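Local coordinates for chitinase (Jonesia denitrificans, PDB 5VG0), which probably cleaves chitin oxidatively as the lytic polysaccharide monooxygenase domain of a larger chitinase, using a histidine-brace copper site that binds peroxide, at residues 35-40 / 128-133. Residues are numbered along the deposited sequence; the frame is centred on the assembly and turned at random.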
loop_
_atom_site.group_PDB
_atom_site.type_symbol
_atom_site.label_atom_id
_atom_site.label_comp_id
_atom_site.label_asym_id
_atom_site.label_seq_id
_atom_site.Cartn_x
_atom_site.Cartn_y
_atom_site.Cartn_z
ATOM N N ALA A 35 10.664 2.170 -4.391
ATOM C CA ALA A 35 11.763 1.237 -4.599
ATOM C C ALA A 35 11.642 0.677 -6.003
ATOM O O ALA A 35 10.611 0.832 -6.653
ATOM C CB ALA A 35 11.737 0.109 -3.556
ATOM N N PRO A 36 12.665 -0.007 -6.491
ATOM C CA PRO A 36 12.565 -0.558 -7.842
ATOM C C PRO A 36 11.379 -1.494 -7.992
ATOM O O PRO A 36 10.966 -2.182 -7.057
ATOM C CB PRO A 36 13.891 -1.299 -8.021
ATOM C CG PRO A 36 14.837 -0.563 -7.144
ATOM C CD PRO A 36 14.020 -0.179 -5.941
ATOM N N LYS A 37 10.856 -1.535 -9.215
ATOM C CA LYS A 37 9.792 -2.453 -9.580
ATOM C C LYS A 37 10.182 -3.894 -9.297
ATOM O O LYS A 37 11.350 -4.280 -9.384
ATOM C CB LYS A 37 9.483 -2.293 -11.072
ATOM C CG LYS A 37 8.735 -1.007 -11.372
ATOM C CD LYS A 37 8.733 -0.665 -12.851
ATOM C CE LYS A 37 8.039 0.656 -13.122
ATOM N NZ LYS A 37 8.101 1.047 -14.549
ATOM N N GLY A 38 9.189 -4.710 -8.990
ATOM C CA GLY A 38 9.354 -6.148 -8.939
ATOM C C GLY A 38 9.346 -6.769 -7.567
ATOM O O GLY A 38 9.373 -7.997 -7.487
ATOM N N ALA A 39 9.299 -5.997 -6.497
ATOM C CA ALA A 39 9.338 -6.558 -5.156
ATOM C C ALA A 39 7.944 -6.910 -4.657
ATOM O O ALA A 39 6.941 -6.406 -5.147
ATOM C CB ALA A 39 9.996 -5.569 -4.199
ATOM N N THR A 40 7.890 -7.776 -3.648
ATOM C CA THR A 40 6.620 -8.139 -3.019
ATOM C C THR A 40 6.665 -7.945 -1.513
ATOM O O THR A 40 5.938 -8.610 -0.786
ATOM C CB THR A 40 6.182 -9.554 -3.388
ATOM O OG1 THR A 40 7.244 -10.459 -3.090
ATOM C CG2 THR A 40 5.860 -9.654 -4.884
ATOM N N ASN A 128 7.109 5.840 -16.278
ATOM C CA ASN A 128 8.274 6.482 -16.880
ATOM C C ASN A 128 9.508 6.463 -15.985
ATOM O O ASN A 128 10.487 7.164 -16.281
ATOM C CB ASN A 128 7.950 7.929 -17.282
ATOM C CG ASN A 128 7.267 8.731 -16.157
ATOM O OD1 ASN A 128 7.339 8.375 -14.980
ATOM N ND2 ASN A 128 6.596 9.827 -16.532
ATOM N N THR A 129 9.494 5.695 -14.913
ATOM C CA THR A 129 10.685 5.433 -14.121
ATOM C C THR A 129 10.726 3.941 -13.860
ATOM O O THR A 129 9.798 3.220 -14.221
ATOM C CB THR A 129 10.707 6.178 -12.785
ATOM O OG1 THR A 129 9.768 5.543 -11.916
ATOM C CG2 THR A 129 10.369 7.661 -12.961
ATOM N N ASN A 130 11.790 3.472 -13.210
ATOM C CA ASN A 130 11.865 2.073 -12.819
ATOM C C ASN A 130 11.362 1.818 -11.409
ATOM O O ASN A 130 11.646 0.754 -10.850
ATOM C CB ASN A 130 13.281 1.512 -12.957
ATOM C CG ASN A 130 13.296 -0.004 -12.941
ATOM O OD1 ASN A 130 12.518 -0.652 -13.636
ATOM N ND2 ASN A 130 14.179 -0.578 -12.142
ATOM N N ASN A 131 10.618 2.744 -10.834
ATOM C CA ASN A 131 10.175 2.600 -9.457
ATOM C C ASN A 131 8.696 2.289 -9.334
ATOM O O ASN A 131 7.882 2.538 -10.222
ATOM C CB ASN A 131 10.513 3.847 -8.651
ATOM C CG ASN A 131 11.991 4.034 -8.508
ATOM O OD1 ASN A 131 12.756 3.064 -8.485
ATOM N ND2 ASN A 131 12.413 5.277 -8.472
ATOM N N ALA A 132 8.385 1.738 -8.177
ATOM C CA ALA A 132 7.030 1.518 -7.719
ATOM C C ALA A 132 6.931 2.000 -6.279
ATOM O O ALA A 132 7.935 2.187 -5.588
ATOM C CB ALA A 132 6.649 0.049 -7.804
ATOM N N PHE A 133 5.697 2.191 -5.830
ATOM C CA PHE A 133 5.395 2.526 -4.453
ATOM C C PHE A 133 4.680 1.352 -3.806
ATOM O O PHE A 133 3.828 0.715 -4.419
ATOM C CB PHE A 133 4.554 3.810 -4.359
ATOM C CG PHE A 133 5.323 5.014 -4.769
ATOM C CD1 PHE A 133 5.521 5.314 -6.101
ATOM C CD2 PHE A 133 5.918 5.823 -3.815
ATOM C CE1 PHE A 133 6.300 6.391 -6.473
ATOM C CE2 PHE A 133 6.686 6.893 -4.191
ATOM C CZ PHE A 133 6.891 7.167 -5.523
HETATM O O HOH W 1 11.071 0.617 -15.619
#
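The carboxamide of N131 meets the A35–P36 peptide tip first: OD1 stands over one face of that peptide group, 3.6 Å from A35 C, with the two planes steeply inclined. With N131 CG anti to its own carbonyl carbon (chi1 -66°), the amide is brought over that peptide, and N131 ND2 makes a weak hydrogen bond to E34 OE2. One face of the N130 carboxamide is turned to aliphatic carbon, P36 CB lying 4.2 Å from ND2 and K37 CD 3.9 Å from OD1; OD1 also accepts from a water that in turn accepts from K37 NZ. A35 and A132 form an antiparallel hydrogen-bonded pair through two backbone bonds, A132 N to A35 O at 2.8 Å and A35 N to A132 O at 3.0 Å. P36 and N131, the non-hydrogen-bonded pair, come next, and K37 N then reaches N130 O at 2.9 Å. Extended beyond CG, the K37 chain passes N130 O and N131 O to place NZ 2.8 Å from T129 O; NZ also donates to V126 O, tying the loop to strand 118-126. T129 OG1 accepts from N131 N in an ST turn. Short strand 34-36 thus edges strand 131-141 in the LPMO beta-sandwich, beside the histidine-brace copper site, where F133 touches the peroxide.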